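Peptidoglycan-N-acetylmuramic acid deacetylase PdaA (Bacillus subtilis, PDB 1NY1) removes the acetyl group from N-acetylmuramic acid residues of peptidoglycan, leading to muramic delta-lactam in the spore cortex, and is required for germination. Local coordinates at residues D107-T112 / R143-E148; I45-D50 / H68-T73. All blocks are in the same frame, centred on the assembly; numbering follows the deposited sequence.

Both contacts are largely buried and lie within the NodB homology region, yet they occupy different parts of the fold. Contact 2 belongs to the central parallel sheet, its centre about 8 Å from the centre of the chain; there strand 44-51 takes up its neighbour through backbone hydrogen bonds and two waters. Contact 1 is peripheral, its centre about 17 Å from the centre of the chain and on the opposite side; a loop meets a short outer strand by side-chain packing, with a single water between the two backbones. The centres of contact 1 and contact 2 are about 25 Å apart, and they share no element. Contact 2 contains Asp50 of the active site, whereas in contact 1 the side chain of Val145 is about 8 Å from that of His105, a metal ligand.

Contact 1 (D107-T112 / R143-E148); sequences DLTTKT and RGVFSE
Methyl groups of Thr109 and Val145 carry the apolar part of this contact. Thr109 CG2 lies 4.0 Å from Val145 CG1 and reaches on past the strand to Ser147. On the way it passes 3.6 Å from Phe146 O. Val145 CG1, anti to the backbone N (chi1 177°), also meets the carboxylate of Asp107, with OD2 at 3.7 Å from it. The beta-branched valine suits this place because CG1 faces the loop, where it meets both the threonine methyl and the carboxylate.

OD1 and the backbone O of Asp107 are bonded within the loop. OD1 accepts from Thr109 N at 2.9 Å, closing an Asx turn, and from Thr109 OG1 at 2.6 Å, which arrives from above the carboxylate plane. These two bonds fix the threonine so that its hydroxyl faces Asp107 while its methyl is left for the strand. Asp107 O accepts from Thr110 N and, at 2.6 Å, from Thr110 OG1.

Between the backbones, a water accepts from Leu108 N and lies 2.6 Å from Val145 O.

Strand 145-146 pairs antiparallel with strand 6-7, whose Asn7 touches Val145. Helix 148-156 follows directly, Ser147 OG capping Val150 N and bonding Asn3, and Val150 of that helix packs against Leu108 and Thr109.

Contact 2 (I45-D50 / H68-T73); sequences IYLTFD and HRVTGT
Parallel strand pairing, mediated partly by water, brings Leu47 to Phe49 of strand 44-51 against Gly72 and Thr73 in the central sheet, where the loop after helix 58-67 enters strand 73-76. Thr73 straddles Thr48: its N donates to Leu47 O at 3.3 Å, a long bond tilted 24° from the carbonyl plane, while its O accepts from Phe49 N at 2.8 Å, nearly straight on to the carbonyl. Thr48 CA adds a CA-H...O contact to the same oxygen.

Before Thr73 the chains diverge, and water fills in. One water accepts from Leu47 N and donates to Thr71 O. Thr73 OG1, beside its backbone N and anti to the carbonyl carbon (chi1 -62°), donates at 2.9 Å to a second water, which in turn serves Leu47 O and Thr71 O.

Leu47 CD1 meets Val70 CG1 at 3.9 Å, the two branched chains crossing at about a right angle, and Phe223 touches both. Phe49 presents its ring edge to Thr73 O and to Gly72, where a side chain would crowd CE1; its ring stacks on Phe74.

Strand 44-51, helix 58-67 and strand 73-76 thus form a beta-alpha-beta crossover, as in the NodB-type barrel. The first strand carries Asp50, probably the catalytic proton acceptor, as in related deacetylases.

Contact 1 (D107-T112 / R143-E148)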
loop_
_atom_site.group_PDB
_atom_site.type_symbol
_atom_site.label_atom_id
_atom_site.label_comp_id
_atom_site.label_asym_id
_atom_site.label_seq_id
_atom_site.Cartn_x
_atom_site.Cartn_y
_atom_site.Cartn_z
ATOM N N ASP A 107 2.165 -16.982 1.612
ATOM C CA ASP A 107 2.980 -16.621 2.763
ATOM C C ASP A 107 4.403 -16.766 2.234
ATOM O O ASP A 107 4.888 -17.881 2.061
ATOM C CB ASP A 107 2.749 -17.612 3.910
ATOM C CG ASP A 107 3.519 -17.250 5.162
ATOM O OD1 ASP A 107 4.711 -16.877 5.058
ATOM O OD2 ASP A 107 2.937 -17.354 6.264
ATOM N N LEU A 108 5.066 -15.646 1.966
ATOM C CA LEU A 108 6.419 -15.684 1.430
ATOM C C LEU A 108 7.437 -16.421 2.285
ATOM O O LEU A 108 8.421 -16.929 1.759
ATOM C CB LEU A 108 6.924 -14.264 1.172
ATOM C CG LEU A 108 6.126 -13.469 0.140
ATOM C CD1 LEU A 108 6.693 -12.061 0.030
ATOM C CD2 LEU A 108 6.176 -14.185 -1.197
ATOM N N THR A 109 7.213 -16.485 3.594
ATOM C CA THR A 109 8.176 -17.158 4.461
ATOM C C THR A 109 8.203 -18.661 4.215
ATOM O O THR A 109 9.073 -19.360 4.728
ATOM C CB THR A 109 7.889 -16.918 5.965
ATOM O OG1 THR A 109 6.763 -17.702 6.376
ATOM C CG2 THR A 109 7.606 -15.443 6.226
ATOM N N THR A 110 7.260 -19.153 3.419
ATOM C CA THR A 110 7.186 -20.578 3.118
ATOM C C THR A 110 7.676 -20.893 1.703
ATOM O O THR A 110 7.635 -22.046 1.268
ATOM C CB THR A 110 5.738 -21.091 3.256
ATOM O OG1 THR A 110 4.923 -20.511 2.229
ATOM C CG2 THR A 110 5.167 -20.712 4.619
ATOM N N LYS A 111 8.134 -19.866 0.991
ATOM C CA LYS A 111 8.620 -20.022 -0.380
ATOM C C LYS A 111 10.139 -19.903 -0.487
ATOM O O LYS A 111 10.770 -19.138 0.243
ATOM C CB LYS A 111 7.990 -18.967 -1.296
ATOM C CG LYS A 111 6.472 -19.001 -1.376
ATOM C CD LYS A 111 5.955 -20.317 -1.939
ATOM C CE LYS A 111 4.430 -20.338 -1.949
ATOM N NZ LYS A 111 3.860 -21.647 -2.398
ATOM N N THR A 112 10.718 -20.654 -1.415
ATOM C CA THR A 112 12.156 -20.619 -1.639
ATOM C C THR A 112 12.486 -19.374 -2.457
ATOM O O THR A 112 11.586 -18.712 -2.977
ATOM C CB THR A 112 12.622 -21.842 -2.431
ATOM O OG1 THR A 112 12.082 -21.781 -3.758
ATOM C CG2 THR A 112 12.146 -23.118 -1.757
ATOM N N ARG A 143 -0.649 -10.468 3.353
ATOM C CA ARG A 143 -1.162 -10.521 4.720
ATOM C C ARG A 143 -0.209 -9.896 5.742
ATOM O O ARG A 143 -0.320 -10.138 6.948
ATOM C CB ARG A 143 -1.470 -11.975 5.097
ATOM C CG ARG A 143 -2.584 -12.139 6.124
ATOM C CD ARG A 143 -3.010 -13.601 6.242
ATOM N NE ARG A 143 -4.084 -13.808 7.215
ATOM C CZ ARG A 143 -5.321 -13.333 7.090
ATOM N NH1 ARG A 143 -5.654 -12.612 6.027
ATOM N NH2 ARG A 143 -6.227 -13.591 8.024
ATOM N N GLY A 144 0.721 -9.081 5.253
ATOM C CA GLY A 144 1.673 -8.425 6.128
ATOM C C GLY A 144 2.633 -9.380 6.812
ATOM O O GLY A 144 3.278 -9.018 7.794
ATOM N N VAL A 145 2.735 -10.600 6.297
ATOM C CA VAL A 145 3.632 -11.582 6.891
ATOM C C VAL A 145 4.988 -11.585 6.200
ATOM O O VAL A 145 5.076 -11.701 4.979
ATOM C CB VAL A 145 3.039 -13.005 6.826
ATOM C CG1 VAL A 145 4.033 -14.006 7.392
ATOM C CG2 VAL A 145 1.740 -13.056 7.604
ATOM N N PHE A 146 6.046 -11.456 6.992
ATOM C CA PHE A 146 7.398 -11.445 6.451
ATOM C C PHE A 146 8.415 -12.030 7.442
ATOM O O PHE A 146 8.048 -12.679 8.424
ATOM C CB PHE A 146 7.794 -10.012 6.064
ATOM C CG PHE A 146 7.886 -9.065 7.233
ATOM C CD1 PHE A 146 6.737 -8.613 7.878
ATOM C CD2 PHE A 146 9.126 -8.659 7.711
ATOM C CE1 PHE A 146 6.825 -7.771 8.983
ATOM C CE2 PHE A 146 9.225 -7.818 8.815
ATOM C CZ PHE A 146 8.071 -7.375 9.454
ATOM N N SER A 147 9.694 -11.795 7.172
ATOM C CA SER A 147 10.775 -12.280 8.023
ATOM C C SER A 147 12.055 -11.651 7.506
ATOM O O SER A 147 12.056 -11.026 6.449
ATOM C CB SER A 147 10.889 -13.805 7.932
ATOM O OG SER A 147 11.297 -14.207 6.628
ATOM N N GLU A 148 13.147 -11.803 8.242
ATOM C CA GLU A 148 14.398 -11.231 7.782
ATOM C C GLU A 148 14.769 -11.890 6.453
ATOM O O GLU A 148 15.264 -11.229 5.541
ATOM C CB GLU A 148 15.489 -11.443 8.828
ATOM C CG GLU A 148 16.851 -10.937 8.408
ATOM C CD GLU A 148 17.716 -10.570 9.591
ATOM O OE1 GLU A 148 17.392 -11.006 10.716
ATOM O OE2 GLU A 148 18.718 -9.852 9.394
HETATM O O HOH W 1 4.102 -13.059 2.925
#

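Contact 2 (I45-D50 / H68-T73)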
loop_
_atom_site.group_PDB
_atom_site.type_symbol
_atom_site.label_atom_id
_atom_site.label_comp_id
_atom_site.label_asym_id
_atom_site.label_seq_id
_atom_site.Cartn_x
_atom_site.Cartn_y
_atom_site.Cartn_z
ATOM N N ILE A 45 0.660 12.908 3.674
ATOM C CA ILE A 45 0.089 11.570 3.748
ATOM C C ILE A 45 0.329 10.893 2.400
ATOM O O ILE A 45 0.256 11.538 1.353
ATOM C CB ILE A 45 -1.428 11.628 4.035
ATOM C CG1 ILE A 45 -1.663 12.077 5.484
ATOM C CG2 ILE A 45 -2.073 10.266 3.782
ATOM C CD1 ILE A 45 -3.115 12.468 5.784
ATOM N N TYR A 46 0.638 9.600 2.440
ATOM C CA TYR A 46 0.892 8.812 1.232
ATOM C C TYR A 46 -0.193 7.742 1.173
ATOM O O TYR A 46 -0.283 6.903 2.067
ATOM C CB TYR A 46 2.265 8.129 1.311
ATOM C CG TYR A 46 3.380 9.055 1.737
ATOM C CD1 TYR A 46 4.138 9.752 0.795
ATOM C CD2 TYR A 46 3.635 9.285 3.091
ATOM C CE1 TYR A 46 5.119 10.659 1.192
ATOM C CE2 TYR A 46 4.608 10.188 3.500
ATOM C CZ TYR A 46 5.344 10.874 2.552
ATOM O OH TYR A 46 6.284 11.791 2.959
ATOM N N LEU A 47 -1.015 7.768 0.134
ATOM C CA LEU A 47 -2.081 6.779 0.015
ATOM C C LEU A 47 -1.628 5.523 -0.722
ATOM O O LEU A 47 -1.008 5.611 -1.781
ATOM C CB LEU A 47 -3.285 7.383 -0.720
ATOM C CG LEU A 47 -3.971 8.580 -0.046
ATOM C CD1 LEU A 47 -5.137 9.058 -0.901
ATOM C CD2 LEU A 47 -4.463 8.170 1.338
ATOM N N THR A 48 -1.918 4.360 -0.146
ATOM C CA THR A 48 -1.594 3.090 -0.791
ATOM C C THR A 48 -2.831 2.207 -0.663
ATOM O O THR A 48 -3.637 2.363 0.267
ATOM C CB THR A 48 -0.378 2.350 -0.151
ATOM O OG1 THR A 48 -0.774 1.726 1.076
ATOM C CG2 THR A 48 0.772 3.313 0.111
ATOM N N PHE A 49 -2.984 1.292 -1.611
ATOM C CA PHE A 49 -4.122 0.385 -1.638
ATOM C C PHE A 49 -3.660 -1.051 -1.879
ATOM O O PHE A 49 -2.634 -1.276 -2.509
ATOM C CB PHE A 49 -5.084 0.775 -2.771
ATOM C CG PHE A 49 -5.575 2.199 -2.709
ATOM C CD1 PHE A 49 -4.764 3.257 -3.112
ATOM C CD2 PHE A 49 -6.866 2.476 -2.263
ATOM C CE1 PHE A 49 -5.239 4.575 -3.074
ATOM C CE2 PHE A 49 -7.348 3.783 -2.220
ATOM C CZ PHE A 49 -6.532 4.833 -2.626
ATOM N N ASP A 50 -4.411 -2.013 -1.349
ATOM C CA ASP A 50 -4.126 -3.430 -1.563
ATOM C C ASP A 50 -5.315 -3.897 -2.403
ATOM O O ASP A 50 -6.467 -3.689 -2.018
ATOM C CB ASP A 50 -4.085 -4.206 -0.235
ATOM C CG ASP A 50 -2.733 -4.131 0.462
ATOM O OD1 ASP A 50 -1.851 -3.374 0.003
ATOM O OD2 ASP A 50 -2.553 -4.840 1.483
ATOM N N HIS A 68 -9.034 14.936 -7.076
ATOM C CA HIS A 68 -8.162 15.589 -6.102
ATOM C C HIS A 68 -6.712 15.645 -6.569
ATOM O O HIS A 68 -5.850 16.165 -5.865
ATOM C CB HIS A 68 -8.220 14.838 -4.769
ATOM C CG HIS A 68 -9.533 14.956 -4.064
ATOM N ND1 HIS A 68 -9.959 16.131 -3.485
ATOM C CD2 HIS A 68 -10.518 14.051 -3.854
ATOM C CE1 HIS A 68 -11.153 15.945 -2.948
ATOM N NE2 HIS A 68 -11.515 14.692 -3.161
ATOM N N ARG A 69 -6.465 15.114 -7.762
ATOM C CA ARG A 69 -5.135 15.053 -8.356
ATOM C C ARG A 69 -4.122 14.463 -7.375
ATOM O O ARG A 69 -3.029 14.999 -7.172
ATOM C CB ARG A 69 -4.672 16.435 -8.836
ATOM C CG ARG A 69 -3.670 16.358 -9.991
ATOM C CD ARG A 69 -3.414 17.720 -10.624
ATOM N NE ARG A 69 -2.467 17.664 -11.740
ATOM C CZ ARG A 69 -2.757 17.223 -12.961
ATOM N NH1 ARG A 69 -3.977 16.789 -13.248
ATOM N NH2 ARG A 69 -1.824 17.233 -13.904
ATOM N N VAL A 70 -4.510 13.349 -6.767
ATOM C CA VAL A 70 -3.663 12.643 -5.822
ATOM C C VAL A 70 -3.192 11.350 -6.473
ATOM O O VAL A 70 -3.957 10.685 -7.168
ATOM C CB VAL A 70 -4.433 12.319 -4.523
ATOM C CG1 VAL A 70 -3.579 11.446 -3.610
ATOM C CG2 VAL A 70 -4.808 13.612 -3.812
ATOM N N THR A 71 -1.928 11.004 -6.253
ATOM C CA THR A 71 -1.351 9.792 -6.836
ATOM C C THR A 71 -1.350 8.643 -5.838
ATOM O O THR A 71 -0.761 8.747 -4.764
ATOM C CB THR A 71 0.098 10.042 -7.300
ATOM O OG1 THR A 71 0.104 11.042 -8.329
ATOM C CG2 THR A 71 0.719 8.762 -7.844
ATOM N N GLY A 72 -2.008 7.547 -6.198
ATOM C CA GLY A 72 -2.046 6.402 -5.308
ATOM C C GLY A 72 -1.086 5.310 -5.740
ATOM O O GLY A 72 -0.610 5.298 -6.875
ATOM N N THR A 73 -0.777 4.405 -4.817
ATOM C CA THR A 73 0.088 3.272 -5.115
ATOM C C THR A 73 -0.789 2.062 -4.823
ATOM O O THR A 73 -1.269 1.884 -3.698
ATOM C CB THR A 73 1.355 3.272 -4.227
ATOM O OG1 THR A 73 2.118 4.462 -4.480
ATOM C CG2 THR A 73 2.223 2.058 -4.529
HETATM O O HOH W 2 -0.900 9.745 -1.983
HETATM O O HOH W 3 0.876 6.899 -3.438
#